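Local coordinates for SusD-like carbohydrate binding protein (Bacteroides vulgatus, PDB 3LEW) that probably binds carbohydrate at the outer membrane as part of nutrient capture, at residues Ile140-Ile151 against Lys165-Gln176. Numbering follows the deposited sequence.
Sequences IDKDPDAVCAPI and KPASSVSEVYAQ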
# COMPACT_ATOMS: atom_id res chain seq x y z
N ILE A 140 -7.38 14.43 -6.38
CA ILE A 140 -6.94 15.78 -6.68
C ILE A 140 -7.83 16.46 -7.74
O ILE A 140 -7.95 17.69 -7.75
CB ILE A 140 -5.43 15.74 -7.05
CG1 ILE A 140 -4.83 17.12 -7.00
CG2 ILE A 140 -5.22 15.11 -8.43
CD1 ILE A 140 -3.30 17.17 -7.23
N ASP A 141 -8.45 15.70 -8.64
CA ASP A 141 -9.33 16.28 -9.65
C ASP A 141 -10.80 16.30 -9.22
O ASP A 141 -11.61 16.87 -9.91
CB ASP A 141 -9.18 15.61 -11.03
CG ASP A 141 -9.57 14.15 -11.05
OD1 ASP A 141 -9.35 13.45 -10.06
OD2 ASP A 141 -10.08 13.71 -12.11
N LYS A 142 -11.10 15.76 -8.04
CA LYS A 142 -12.43 15.85 -7.46
C LYS A 142 -12.54 17.24 -6.83
O LYS A 142 -13.44 18.00 -7.15
CB LYS A 142 -12.62 14.75 -6.44
CG LYS A 142 -14.01 14.61 -5.88
CD LYS A 142 -14.29 15.49 -4.69
CE LYS A 142 -15.48 14.93 -3.85
NZ LYS A 142 -15.96 15.99 -2.87
N ASP A 143 -11.57 17.60 -5.97
CA ASP A 143 -11.54 18.90 -5.30
C ASP A 143 -10.03 19.27 -5.08
O ASP A 143 -9.52 18.91 -4.00
CB ASP A 143 -12.35 18.66 -3.98
CG ASP A 143 -12.66 19.91 -3.16
OD1 ASP A 143 -12.08 20.96 -3.50
OD2 ASP A 143 -13.47 19.84 -2.16
N PRO A 144 -9.34 19.98 -5.99
CA PRO A 144 -7.92 20.20 -5.69
C PRO A 144 -7.59 21.06 -4.49
O PRO A 144 -6.47 21.04 -4.01
CB PRO A 144 -7.38 20.86 -6.97
CG PRO A 144 -8.55 21.37 -7.68
CD PRO A 144 -9.73 20.54 -7.30
N ASP A 145 -8.55 21.86 -4.03
CA ASP A 145 -8.31 22.77 -2.93
C ASP A 145 -8.84 22.21 -1.61
O ASP A 145 -8.84 22.89 -0.61
CB ASP A 145 -8.95 24.09 -3.26
CG ASP A 145 -8.30 24.77 -4.47
OD1 ASP A 145 -7.07 24.64 -4.65
OD2 ASP A 145 -9.01 25.42 -5.25
N ALA A 146 -9.31 20.97 -1.62
CA ALA A 146 -9.85 20.37 -0.40
C ALA A 146 -8.81 20.25 0.70
O ALA A 146 -7.64 19.97 0.42
CB ALA A 146 -10.42 18.91 -0.70
N VAL A 147 -9.26 20.31 1.95
CA VAL A 147 -8.35 20.15 3.05
C VAL A 147 -7.67 18.78 3.01
O VAL A 147 -8.29 17.77 2.65
CB VAL A 147 -9.09 20.33 4.38
CG1 VAL A 147 -10.08 19.17 4.61
CG2 VAL A 147 -8.09 20.49 5.51
N CYS A 148 -6.41 18.72 3.42
CA CYS A 148 -5.69 17.45 3.54
C CYS A 148 -5.01 17.35 4.92
O CYS A 148 -5.56 16.71 5.81
CB CYS A 148 -4.71 17.31 2.39
SG CYS A 148 -3.82 15.73 2.40
N ALA A 149 -3.87 18.00 5.11
CA ALA A 149 -3.08 17.81 6.33
C ALA A 149 -2.03 18.93 6.42
O ALA A 149 -1.68 19.51 5.41
CB ALA A 149 -2.39 16.40 6.32
N PRO A 150 -1.55 19.23 7.62
CA PRO A 150 -0.50 20.25 7.79
C PRO A 150 0.83 19.78 7.23
O PRO A 150 1.14 18.57 7.29
CB PRO A 150 -0.43 20.46 9.31
CG PRO A 150 -1.40 19.51 9.93
CD PRO A 150 -2.06 18.69 8.91
N ILE A 151 1.60 20.73 6.71
CA ILE A 151 2.93 20.45 6.17
C ILE A 151 3.96 21.07 7.06
O ILE A 151 3.91 22.28 7.29
CB ILE A 151 3.07 21.02 4.74
CG1 ILE A 151 2.10 20.31 3.81
CG2 ILE A 151 4.52 20.86 4.24
CD1 ILE A 151 2.08 20.84 2.38
N LYS A 165 -0.36 24.82 13.02
CA LYS A 165 -0.28 25.13 11.57
C LYS A 165 -1.55 24.68 10.78
O LYS A 165 -1.94 23.54 10.87
CB LYS A 165 0.93 24.44 11.00
CG LYS A 165 1.34 24.93 9.66
CD LYS A 165 2.86 24.80 9.43
CE LYS A 165 3.30 25.41 8.10
NZ LYS A 165 2.40 25.04 6.92
N PRO A 166 -2.16 25.59 9.99
CA PRO A 166 -3.32 25.18 9.20
C PRO A 166 -2.99 24.05 8.26
O PRO A 166 -1.89 24.01 7.72
CB PRO A 166 -3.69 26.43 8.41
CG PRO A 166 -3.12 27.57 9.21
CD PRO A 166 -1.83 27.01 9.75
N ALA A 167 -3.94 23.11 8.08
CA ALA A 167 -3.78 22.09 7.08
C ALA A 167 -3.65 22.75 5.69
O ALA A 167 -4.29 23.77 5.41
CB ALA A 167 -5.00 21.14 7.11
N SER A 168 -2.83 22.14 4.85
CA SER A 168 -2.70 22.46 3.42
C SER A 168 -3.70 21.63 2.63
O SER A 168 -4.25 20.69 3.17
CB SER A 168 -1.29 22.14 2.94
OG SER A 168 -0.38 23.00 3.58
N SER A 169 -3.88 21.95 1.35
CA SER A 169 -4.84 21.27 0.49
C SER A 169 -4.21 20.03 -0.10
O SER A 169 -2.97 19.86 -0.09
CB SER A 169 -5.26 22.11 -0.69
OG SER A 169 -4.16 22.36 -1.57
N VAL A 170 -5.07 19.18 -0.66
CA VAL A 170 -4.59 17.95 -1.29
C VAL A 170 -3.61 18.25 -2.43
O VAL A 170 -2.55 17.57 -2.53
CB VAL A 170 -5.76 17.03 -1.76
CG1 VAL A 170 -6.71 17.77 -2.72
CG2 VAL A 170 -5.22 15.71 -2.39
N SER A 171 -3.85 19.30 -3.22
CA SER A 171 -2.91 19.67 -4.29
C SER A 171 -1.56 20.09 -3.68
O SER A 171 -0.49 19.73 -4.20
CB SER A 171 -3.46 20.82 -5.14
OG SER A 171 -4.59 20.43 -5.89
N GLU A 172 -1.61 20.85 -2.59
CA GLU A 172 -0.38 21.31 -1.95
C GLU A 172 0.44 20.17 -1.32
O GLU A 172 1.67 20.17 -1.40
CB GLU A 172 -0.69 22.37 -0.90
CG GLU A 172 -1.13 23.68 -1.49
CD GLU A 172 -1.71 24.67 -0.50
OE1 GLU A 172 -2.19 24.25 0.59
OE2 GLU A 172 -1.75 25.87 -0.87
N VAL A 173 -0.23 19.19 -0.74
CA VAL A 173 0.46 18.06 -0.13
C VAL A 173 1.05 17.19 -1.22
O VAL A 173 2.21 16.72 -1.10
CB VAL A 173 -0.42 17.28 0.84
CG1 VAL A 173 0.32 16.07 1.39
CG2 VAL A 173 -0.86 18.18 1.99
N TYR A 174 0.29 16.93 -2.29
CA TYR A 174 0.89 16.26 -3.46
C TYR A 174 2.14 17.01 -3.99
O TYR A 174 3.16 16.39 -4.28
CB TYR A 174 -0.13 15.99 -4.57
CG TYR A 174 -0.89 14.69 -4.45
CD1 TYR A 174 -0.23 13.46 -4.51
CD2 TYR A 174 -2.27 14.69 -4.37
CE1 TYR A 174 -0.90 12.26 -4.40
CE2 TYR A 174 -2.97 13.48 -4.27
CZ TYR A 174 -2.28 12.28 -4.32
OH TYR A 174 -2.93 11.08 -4.24
N ALA A 175 2.07 18.34 -4.12
CA ALA A 175 3.17 19.12 -4.65
C ALA A 175 4.41 19.02 -3.72
O ALA A 175 5.54 18.96 -4.19
CB ALA A 175 2.76 20.60 -4.88
N GLN A 176 4.15 19.00 -2.41
CA GLN A 176 5.21 18.86 -1.41
C GLN A 176 5.88 17.50 -1.56
O GLN A 176 7.10 17.42 -1.59
CB GLN A 176 4.63 19.00 0.02
CG GLN A 176 5.67 18.92 1.16
CD GLN A 176 6.65 20.07 1.10
OE1 GLN A 176 6.23 21.23 1.01
NE2 GLN A 176 7.95 19.76 1.14
O HOH W 1 -4.84 24.44 -3.22
O HOH W 2 0.27 23.26 6.18
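One water is gripped by four groups from I151, K165, P166 and S168: it accepts from I151 N at 2.9 Å and from K165 NZ, donates to P166 O, and lies 2.7 Å from S168 OG. K165 suits this spot because its long chain, bent at the last torsion, carries the ammonium back to the water and, weakly, to I151 O. Beside the water I151 turns to carbon: with CG1 anti to its carbonyl carbon (chi1 -64°), CD1 reaches S168 OG at 3.5 Å and V173 CG2, while CG2 rests 3.7 Å from Q176 OE1. Cutting I151 back to an alanine would probably open a gap between S168, V173 and Q176 and leave the Q176 side chain freer to turn.

Next to it the two chains pair as a short antiparallel ribbon with a classic beta bulge, C148 and A149 both facing S168. C148 N donates to S168 O at 2.9 Å, and A149 N adds a weak bond to that oxygen. C148 sends its compact SG to V173 CG2 at 3.9 Å.

Strand 168-169 runs straight into helix 170-187, whose first amides all find acceptors. V170 N meets A146 O at 2.9 Å, and S171 N meets P144 O, presented by the type I turn D143-A146. E172 N bonds to the N-cap S169 OG at 3.1 Å, and E172 OE1 accepts from S169 N, completing a capping box; serine is short enough to fold back onto the helix end. Behind this junction, helix 111-135 packs against V173, Y174 and Q176, helix 81-103 meets A149 and P150 through W87, and A167 is joined by backbone bonds to L483.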